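Local coordinates for putative exported protein (Bordetella pertussis Tohama I, PDB 2PFY), which binds pyroglutamic acid as an extracytoplasmic solute receptor, probably delivering it to a tripartite ATP-independent periplasmic (TRAP) transporter, at residues Ala20-Asp25 and Glu237-Gln242; Glu91-Trp96 and Thr243-Thr248. One frame throughout, in Å; residues are numbered along the deposited sequence.

Contact 1 of 2, residues Ala20-Asp25 and Glu237-Gln242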
ATOM      1  N   ALA A  20      -3.483 -10.055  -7.938  1.00 15.92           N
ATOM      2  CA  ALA A  20      -2.899 -11.227  -7.306  1.00 16.35           C
ATOM      3  C   ALA A  20      -3.600 -12.538  -7.734  1.00 16.56           C
ATOM      4  O   ALA A  20      -2.937 -13.556  -7.969  1.00 16.54           O
ATOM      5  CB  ALA A  20      -2.875 -11.055  -5.779  1.00 16.19           C
ATOM      6  N   ARG A  21      -4.932 -12.506  -7.830  1.00 16.92           N
ATOM      7  CA  ARG A  21      -5.716 -13.638  -8.363  1.00 17.72           C
ATOM      8  C   ARG A  21      -5.292 -13.993  -9.802  1.00 19.44           C
ATOM      9  O   ARG A  21      -5.087 -15.198 -10.149  1.00 19.85           O
ATOM     10  CB  ARG A  21      -7.238 -13.376  -8.249  1.00 17.39           C
ATOM     11  CG  ARG A  21      -7.714 -13.411  -6.726  1.00 17.27           C
ATOM     12  CD  ARG A  21      -9.252 -13.458  -6.602  1.00 17.17           C
ATOM     13  NE  ARG A  21      -9.667 -13.589  -5.201  1.00 17.85           N
ATOM     14  CZ  ARG A  21      -9.613 -14.724  -4.502  1.00 19.20           C
ATOM     15  NH1 ARG A  21      -9.168 -15.836  -5.066  1.00 19.75           N
ATOM     16  NH2 ARG A  21     -10.009 -14.758  -3.238  1.00 21.09           N
ATOM     17  N   GLN A  22      -5.111 -12.972 -10.630  1.00 20.48           N
ATOM     18  CA  GLN A  22      -4.729 -13.239 -12.012  1.00 21.34           C
ATOM     19  C   GLN A  22      -3.303 -13.813 -12.049  1.00 20.75           C
ATOM     20  O   GLN A  22      -2.980 -14.732 -12.861  1.00 19.79           O
ATOM     21  CB  GLN A  22      -4.870 -11.974 -12.865  1.00 21.86           C
ATOM     22  CG  GLN A  22      -4.492 -12.210 -14.354  1.00 23.55           C
ATOM     23  CD  GLN A  22      -4.875 -11.061 -15.272  1.00 24.24           C
ATOM     24  OE1 GLN A  22      -5.680 -10.179 -14.916  1.00 26.68           O
ATOM     25  NE2 GLN A  22      -4.267 -11.044 -16.450  1.00 25.92           N
ATOM     26  N   PHE A  23      -2.449 -13.268 -11.188  1.00 19.82           N
ATOM     27  CA  PHE A  23      -1.076 -13.779 -10.999  1.00 18.96           C
ATOM     28  C   PHE A  23      -1.092 -15.263 -10.600  1.00 18.80           C
ATOM     29  O   PHE A  23      -0.359 -16.072 -11.195  1.00 18.13           O
ATOM     30  CB  PHE A  23      -0.304 -12.912  -9.984  1.00 19.69           C
ATOM     31  CG  PHE A  23       0.863 -13.631  -9.335  1.00 18.38           C
ATOM     32  CD1 PHE A  23       2.092 -13.734 -10.001  1.00 18.11           C
ATOM     33  CD2 PHE A  23       0.726 -14.201  -8.074  1.00 18.26           C
ATOM     34  CE1 PHE A  23       3.177 -14.431  -9.409  1.00 17.99           C
ATOM     35  CE2 PHE A  23       1.808 -14.921  -7.462  1.00 18.24           C
ATOM     36  CZ  PHE A  23       3.025 -15.009  -8.126  1.00 18.98           C
ATOM     37  N   ALA A  24      -1.936 -15.640  -9.624  1.00 18.20           N
ATOM     38  CA  ALA A  24      -2.065 -17.053  -9.222  1.00 19.11           C
ATOM     39  C   ALA A  24      -2.531 -17.936 -10.414  1.00 20.42           C
ATOM     40  O   ALA A  24      -2.004 -19.051 -10.650  1.00 19.11           O
ATOM     41  CB  ALA A  24      -3.040 -17.193  -7.980  1.00 17.45           C
ATOM     42  N   ASP A  25      -3.519 -17.431 -11.156  1.00 20.84           N
ATOM     43  CA  ASP A  25      -4.022 -18.109 -12.352  1.00 22.68           C
ATOM     44  C   ASP A  25      -2.947 -18.268 -13.418  1.00 22.58           C
ATOM     45  O   ASP A  25      -2.866 -19.328 -14.052  1.00 22.52           O
ATOM     46  CB  ASP A  25      -5.215 -17.358 -12.980  1.00 22.60           C
ATOM     47  CG  ASP A  25      -6.493 -17.542 -12.201  1.00 26.97           C
ATOM     48  OD1 ASP A  25      -6.608 -18.516 -11.431  1.00 25.11           O
ATOM     49  OD2 ASP A  25      -7.390 -16.682 -12.363  1.00 28.88           O
ATOM     50  N   GLU A 237       3.359  -6.967 -12.101  1.00 22.64           N
ATOM     51  CA  GLU A 237       3.863  -5.663 -11.732  1.00 23.95           C
ATOM     52  C   GLU A 237       3.465  -4.647 -12.824  1.00 24.32           C
ATOM     53  O   GLU A 237       2.979  -3.542 -12.521  1.00 23.46           O
ATOM     54  CB  GLU A 237       5.385  -5.723 -11.482  1.00 23.34           C
ATOM     55  CG  GLU A 237       6.046  -4.383 -11.077  1.00 23.96           C
ATOM     56  CD  GLU A 237       7.268  -4.559 -10.200  1.00 26.02           C
ATOM     57  OE1 GLU A 237       7.330  -5.535  -9.407  1.00 23.34           O
ATOM     58  OE2 GLU A 237       8.191  -3.712 -10.304  1.00 25.28           O
ATOM     59  N   ILE A 238       3.647  -5.040 -14.081  1.00 25.07           N
ATOM     60  CA  ILE A 238       3.254  -4.191 -15.218  1.00 26.25           C
ATOM     61  C   ILE A 238       1.731  -3.945 -15.193  1.00 25.08           C
ATOM     62  O   ILE A 238       1.284  -2.797 -15.310  1.00 24.62           O
ATOM     63  CB  ILE A 238       3.733  -4.795 -16.577  1.00 26.47           C
ATOM     64  CG1 ILE A 238       5.273  -4.850 -16.620  1.00 27.10           C
ATOM     65  CG2 ILE A 238       3.126  -4.001 -17.784  1.00 28.64           C
ATOM     66  CD1 ILE A 238       5.845  -5.868 -17.634  1.00 28.58           C
ATOM     67  N   ARG A 239       0.954  -5.015 -15.039  1.00 24.66           N
ATOM     68  CA  ARG A 239      -0.513  -4.941 -15.005  1.00 25.23           C
ATOM     69  C   ARG A 239      -0.939  -4.021 -13.857  1.00 23.93           C
ATOM     70  O   ARG A 239      -1.875  -3.211 -14.004  1.00 22.72           O
ATOM     71  CB  ARG A 239      -1.093  -6.361 -14.834  1.00 25.56           C
ATOM     72  CG  ARG A 239      -2.601  -6.489 -14.869  1.00 27.87           C
ATOM     73  CD  ARG A 239      -3.062  -7.939 -14.445  1.00 28.56           C
ATOM     74  NE  ARG A 239      -2.233  -8.859 -15.117  1.00 32.31           N
ATOM     75  CZ  ARG A 239      -1.536  -9.866 -14.613  1.00 27.50           C
ATOM     76  NH1 ARG A 239      -1.592 -10.294 -13.343  1.00 25.39           N
ATOM     77  NH2 ARG A 239      -0.807 -10.486 -15.485  1.00 22.43           N
ATOM     78  N   GLY A 240      -0.254  -4.157 -12.720  1.00 21.25           N
ATOM     79  CA  GLY A 240      -0.612  -3.405 -11.507  1.00 21.26           C
ATOM     80  C   GLY A 240      -0.446  -1.909 -11.708  1.00 21.36           C
ATOM     81  O   GLY A 240      -1.344  -1.127 -11.388  1.00 20.43           O
ATOM     82  N   TRP A 241       0.726  -1.515 -12.208  1.00 21.07           N
ATOM     83  CA  TRP A 241       0.976  -0.131 -12.571  1.00 22.66           C
ATOM     84  C   TRP A 241       0.002   0.420 -13.627  1.00 23.10           C
ATOM     85  O   TRP A 241      -0.470   1.548 -13.483  1.00 23.29           O
ATOM     86  CB  TRP A 241       2.450   0.081 -13.008  1.00 22.17           C
ATOM     87  CG  TRP A 241       3.338   0.156 -11.808  1.00 22.73           C
ATOM     88  CD1 TRP A 241       3.890  -0.910 -11.100  1.00 23.23           C
ATOM     89  CD2 TRP A 241       3.714   1.333 -11.112  1.00 22.68           C
ATOM     90  NE1 TRP A 241       4.590  -0.435 -10.029  1.00 22.88           N
ATOM     91  CE2 TRP A 241       4.494   0.935 -10.003  1.00 21.58           C
ATOM     92  CE3 TRP A 241       3.460   2.709 -11.312  1.00 23.08           C
ATOM     93  CZ2 TRP A 241       5.058   1.865  -9.111  1.00 23.33           C
ATOM     94  CZ3 TRP A 241       4.018   3.631 -10.414  1.00 23.01           C
ATOM     95  CH2 TRP A 241       4.796   3.207  -9.332  1.00 22.71           C
ATOM     96  N   GLN A 242      -0.264  -0.336 -14.692  1.00 23.41           N
ATOM     97  CA  GLN A 242      -1.234   0.120 -15.725  1.00 25.27           C
ATOM     98  C   GLN A 242      -2.664   0.317 -15.130  1.00 23.79           C
ATOM     99  O   GLN A 242      -3.391   1.270 -15.452  1.00 22.21           O
ATOM    100  CB  GLN A 242      -1.337  -0.904 -16.860  1.00 25.26           C
ATOM    101  CG  GLN A 242      -0.071  -1.116 -17.695  1.00 29.77           C
ATOM    102  CD  GLN A 242      -0.194  -2.311 -18.685  1.00 30.24           C
ATOM    103  OE1 GLN A 242      -1.143  -3.121 -18.618  1.00 38.58           O
ATOM    104  NE2 GLN A 242       0.762  -2.402 -19.611  1.00 34.26           N
TER

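Contact 2 of 2, residues Glu91-Trp96 and Thr243-Thr248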
ATOM      1  N   GLU A  91       6.719   9.954 -10.826  1.00 28.16           N
ATOM      2  CA  GLU A  91       7.676  10.037  -9.702  1.00 29.34           C
ATOM      3  C   GLU A  91       7.670   8.748  -8.870  1.00 28.41           C
ATOM      4  O   GLU A  91       8.735   8.271  -8.481  1.00 27.48           O
ATOM      5  CB  GLU A  91       7.372  11.217  -8.784  1.00 29.17           C
ATOM      6  CG  GLU A  91       7.678  12.567  -9.363  1.00 34.35           C
ATOM      7  CD  GLU A  91       7.152  13.675  -8.470  1.00 39.29           C
ATOM      8  OE1 GLU A  91       5.917  13.786  -8.292  1.00 40.80           O
ATOM      9  OE2 GLU A  91       7.983  14.421  -7.927  1.00 43.63           O
ATOM     10  N   SER A  92       6.468   8.231  -8.552  1.00 27.99           N
ATOM     11  CA  SER A  92       6.329   6.998  -7.755  1.00 27.44           C
ATOM     12  C   SER A  92       7.105   5.846  -8.392  1.00 27.68           C
ATOM     13  O   SER A  92       7.802   5.086  -7.700  1.00 27.57           O
ATOM     14  CB  SER A  92       4.838   6.619  -7.578  1.00 27.35           C
ATOM     15  OG  SER A  92       4.665   5.579  -6.613  1.00 23.88           O
ATOM     16  N   GLU A  93       6.968   5.739  -9.706  1.00 28.37           N
ATOM     17  CA  GLU A  93       7.577   4.687 -10.499  1.00 30.45           C
ATOM     18  C   GLU A  93       9.113   4.748 -10.459  1.00 30.51           C
ATOM     19  O   GLU A  93       9.766   3.723 -10.351  1.00 30.01           O
ATOM     20  CB  GLU A  93       7.065   4.709 -11.931  1.00 30.52           C
ATOM     21  CG  GLU A  93       7.464   3.443 -12.695  1.00 34.16           C
ATOM     22  CD  GLU A  93       7.075   3.436 -14.153  1.00 38.10           C
ATOM     23  OE1 GLU A  93       6.255   4.277 -14.593  1.00 40.77           O
ATOM     24  OE2 GLU A  93       7.603   2.557 -14.869  1.00 39.57           O
ATOM     25  N   LYS A  94       9.653   5.960 -10.519  1.00 31.91           N
ATOM     26  CA  LYS A  94      11.077   6.206 -10.434  1.00 33.12           C
ATOM     27  C   LYS A  94      11.542   5.884  -9.029  1.00 32.54           C
ATOM     28  O   LYS A  94      12.551   5.200  -8.847  1.00 32.66           O
ATOM     29  CB  LYS A  94      11.383   7.664 -10.786  1.00 34.13           C
ATOM     30  CG  LYS A  94      12.892   8.021 -10.835  1.00 35.90           C
ATOM     31  CD  LYS A  94      13.099   9.394 -11.514  1.00 36.15           C
ATOM     32  CE  LYS A  94      14.601   9.734 -11.657  1.00 40.55           C
ATOM     33  NZ  LYS A  94      15.481   8.502 -11.617  1.00 41.08           N
ATOM     34  N   LEU A  95      10.782   6.336  -8.032  1.00 31.63           N
ATOM     35  CA  LEU A  95      11.082   5.991  -6.649  1.00 30.69           C
ATOM     36  C   LEU A  95      11.090   4.461  -6.440  1.00 30.69           C
ATOM     37  O   LEU A  95      11.973   3.926  -5.759  1.00 30.83           O
ATOM     38  CB  LEU A  95      10.118   6.704  -5.678  1.00 30.46           C
ATOM     39  CG  LEU A  95      10.311   6.479  -4.161  1.00 30.71           C
ATOM     40  CD1 LEU A  95      11.754   6.882  -3.670  1.00 27.14           C
ATOM     41  CD2 LEU A  95       9.254   7.180  -3.317  1.00 28.77           C
ATOM     42  N   TRP A  96      10.115   3.766  -7.033  1.00 30.04           N
ATOM     43  CA  TRP A  96       9.983   2.314  -6.893  1.00 29.91           C
ATOM     44  C   TRP A  96      11.194   1.589  -7.506  1.00 31.19           C
ATOM     45  O   TRP A  96      11.757   0.667  -6.920  1.00 30.27           O
ATOM     46  CB  TRP A  96       8.652   1.812  -7.487  1.00 28.14           C
ATOM     47  CG  TRP A  96       8.558   0.289  -7.539  1.00 26.67           C
ATOM     48  CD1 TRP A  96       8.557  -0.495  -8.661  1.00 25.52           C
ATOM     49  CD2 TRP A  96       8.503  -0.618  -6.425  1.00 25.25           C
ATOM     50  NE1 TRP A  96       8.478  -1.819  -8.324  1.00 23.19           N
ATOM     51  CE2 TRP A  96       8.445  -1.932  -6.962  1.00 24.48           C
ATOM     52  CE3 TRP A  96       8.460  -0.449  -5.023  1.00 25.04           C
ATOM     53  CZ2 TRP A  96       8.378  -3.076  -6.156  1.00 24.32           C
ATOM     54  CZ3 TRP A  96       8.390  -1.584  -4.217  1.00 25.37           C
ATOM     55  CH2 TRP A  96       8.341  -2.889  -4.795  1.00 25.74           C
ATOM     56  N   THR A 243      -3.073  -0.613 -14.289  1.00 21.72           N
ATOM     57  CA  THR A 243      -4.427  -0.554 -13.710  1.00 21.87           C
ATOM     58  C   THR A 243      -4.594   0.657 -12.794  1.00 21.55           C
ATOM     59  O   THR A 243      -5.597   1.368 -12.888  1.00 21.96           O
ATOM     60  CB  THR A 243      -4.743  -1.872 -12.950  1.00 21.46           C
ATOM     61  OG1 THR A 243      -4.693  -2.940 -13.898  1.00 21.92           O
ATOM     62  CG2 THR A 243      -6.147  -1.833 -12.337  1.00 19.61           C
ATOM     63  N   ALA A 244      -3.615   0.884 -11.917  1.00 21.99           N
ATOM     64  CA  ALA A 244      -3.652   2.032 -11.003  1.00 22.94           C
ATOM     65  C   ALA A 244      -3.776   3.329 -11.788  1.00 23.75           C
ATOM     66  O   ALA A 244      -4.681   4.159 -11.512  1.00 24.65           O
ATOM     67  CB  ALA A 244      -2.416   2.053 -10.096  1.00 23.00           C
ATOM     68  N   ARG A 245      -2.902   3.508 -12.781  1.00 23.55           N
ATOM     69  CA  ARG A 245      -2.998   4.667 -13.675  1.00 24.12           C
ATOM     70  C   ARG A 245      -4.353   4.743 -14.376  1.00 23.73           C
ATOM     71  O   ARG A 245      -4.974   5.809 -14.429  1.00 24.84           O
ATOM     72  CB  ARG A 245      -1.891   4.636 -14.752  1.00 24.46           C
ATOM     73  CG  ARG A 245      -0.486   4.927 -14.244  1.00 24.99           C
ATOM     74  CD  ARG A 245       0.489   4.816 -15.404  1.00 31.28           C
ATOM     75  NE  ARG A 245       1.891   4.905 -14.939  1.00 34.61           N
ATOM     76  CZ  ARG A 245       2.532   6.044 -14.773  1.00 35.85           C
ATOM     77  NH1 ARG A 245       1.893   7.196 -15.056  1.00 38.06           N
ATOM     78  NH2 ARG A 245       3.804   6.038 -14.335  1.00 33.74           N
ATOM     79  N   ALA A 246      -4.813   3.628 -14.932  1.00 23.29           N
ATOM     80  CA  ALA A 246      -6.058   3.657 -15.699  1.00 22.55           C
ATOM     81  C   ALA A 246      -7.315   3.877 -14.847  1.00 23.22           C
ATOM     82  O   ALA A 246      -8.356   4.350 -15.363  1.00 23.17           O
ATOM     83  CB  ALA A 246      -6.212   2.393 -16.519  1.00 23.01           C
ATOM     84  N   LYS A 247      -7.241   3.522 -13.567  1.00 21.51           N
ATOM     85  CA  LYS A 247      -8.483   3.464 -12.744  1.00 23.36           C
ATOM     86  C   LYS A 247      -8.646   4.594 -11.760  1.00 21.99           C
ATOM     87  O   LYS A 247      -9.726   4.758 -11.225  1.00 21.39           O
ATOM     88  CB  LYS A 247      -8.644   2.132 -11.995  1.00 23.23           C
ATOM     89  CG  LYS A 247      -9.013   0.917 -12.902  1.00 25.91           C
ATOM     90  CD  LYS A 247     -10.109   1.215 -13.947  1.00 31.30           C
ATOM     91  CE  LYS A 247     -10.442  -0.019 -14.793  1.00 31.71           C
ATOM     92  NZ  LYS A 247     -11.713   0.151 -15.584  1.00 36.33           N
ATOM     93  N   THR A 248      -7.575   5.347 -11.507  1.00 21.97           N
ATOM     94  CA  THR A 248      -7.585   6.368 -10.457  1.00 22.24           C
ATOM     95  C   THR A 248      -8.751   7.378 -10.664  1.00 22.32           C
ATOM     96  O   THR A 248      -9.494   7.663  -9.721  1.00 22.27           O
ATOM     97  CB  THR A 248      -6.218   7.090 -10.312  1.00 22.55           C
ATOM     98  OG1 THR A 248      -5.221   6.159  -9.839  1.00 21.97           O
ATOM     99  CG2 THR A 248      -6.349   8.218  -9.267  1.00 22.16           C
TER

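Contact 1 of 2, residues Ala20-Asp25 and Glu237-Gln242
The carboxamide of Gln22 lies flat over one face of the Arg239 guanidinium, the two planes only 10° apart. NE2 of Gln22 sits 3.3 Å from NE of Arg239, offset toward the rim of the group. Both atoms are donors, so this is a stack and not a hydrogen bond; CD of Gln22 at 3.4 Å from NE of Arg239 belongs to the same overlap. The aliphatic part follows, with CG of Gln22 3.6 Å from NH1 of Arg239. Phe23 comes to the guanidinium obliquely, its backbone N 3.8 Å from NH1 of Arg239, while its own ring turns away from this pair.

Long side chains suit the place because the helix backbones stay apart, the nearest CA atoms, those of Phe23 and Glu237, being 9.5 Å from each other. Arg239 leaves its helix with CG anti to the backbone N (chi1 -176°) and then bends at chi3 (-45°), which turns the face of the guanidinium to the Gln22 amide. Glu26, one turn on from Gln22, fixes both groups: it forms a salt bridge with NH2 of Arg239 and accepts a hydrogen bond from NE2 of Gln22. Stacking leaves the N-H groups able to reach this carboxylate, whose charge would be expected to offset that of the arginine.

The contact spans helix 15-30 and the long helix 223-257 of this periplasmic-binding-protein fold. Next to the polar pair, Phe23 packs on Val229, Ala232 and Ala236 of helix 223-257, on Val115 of strand 112-119 and on Ile37 of strand 35-40.

Contact 2 of 2, residues Glu91-Trp96 and Thr243-Thr248
Glu93 and Arg245 meet through a single salt bridge, NH2 of Arg245 giving a hydrogen bond to OE1 of Glu93 at 3.0 Å. The same NH2 also donates to OD1 of Asn90, so two acceptors hold this end of the arginine. The donor reaches OE1 of Glu93 nearly along the C-O bond, but the N-H...O angle is a bent 135° and the oxygen lies somewhat out of the guanidinium plane. Carboxylate and guanidinium are turned 66° against each other, so this is a one-point contact rather than the side-on pairing in which two N-H groups meet two oxygens.

Opposite charge and length together suit these residues to a surface site where the CA atoms of Glu93 and Arg245 are 11.0 Å apart. Glu93 swings CG to the side opposite its own N and spans its share with an extended chain, and Arg245 is extended from CG to NE. The bridge thus ties helix 89-108 to helix 223-257, the long helix of this DctP-family solute receptor.

Farther out, Phe89 packs against the same arginine and also touches Ala244 and Thr248. Within the long helix, OG1 of Thr248 donates to the backbone O of Ala244 at 2.7 Å, from above the carbonyl plane.

Both contacts use helix 223-257, at successive places along it: Arg239, in 237-242, reaches helix 15-30, and Arg245, in 243-248, reaches helix 89-108. Contact 1 is partly buried, and its polar layer adjoins a hydrophobic core; contact 2 lies at the surface. The chemistry differs accordingly. In contact 1 the arginine's flat face is used and its charge is met by a residue outside the two segments, whereas in contact 2 opposite charges pair directly between the two helices. Their centres are 14 Å apart, and Trp241 joins them by packing on Ser92, Glu93 and Trp96. Glu237 OE2 and Trp96 NE1, 2.8 Å apart, probably form a hydrogen bond.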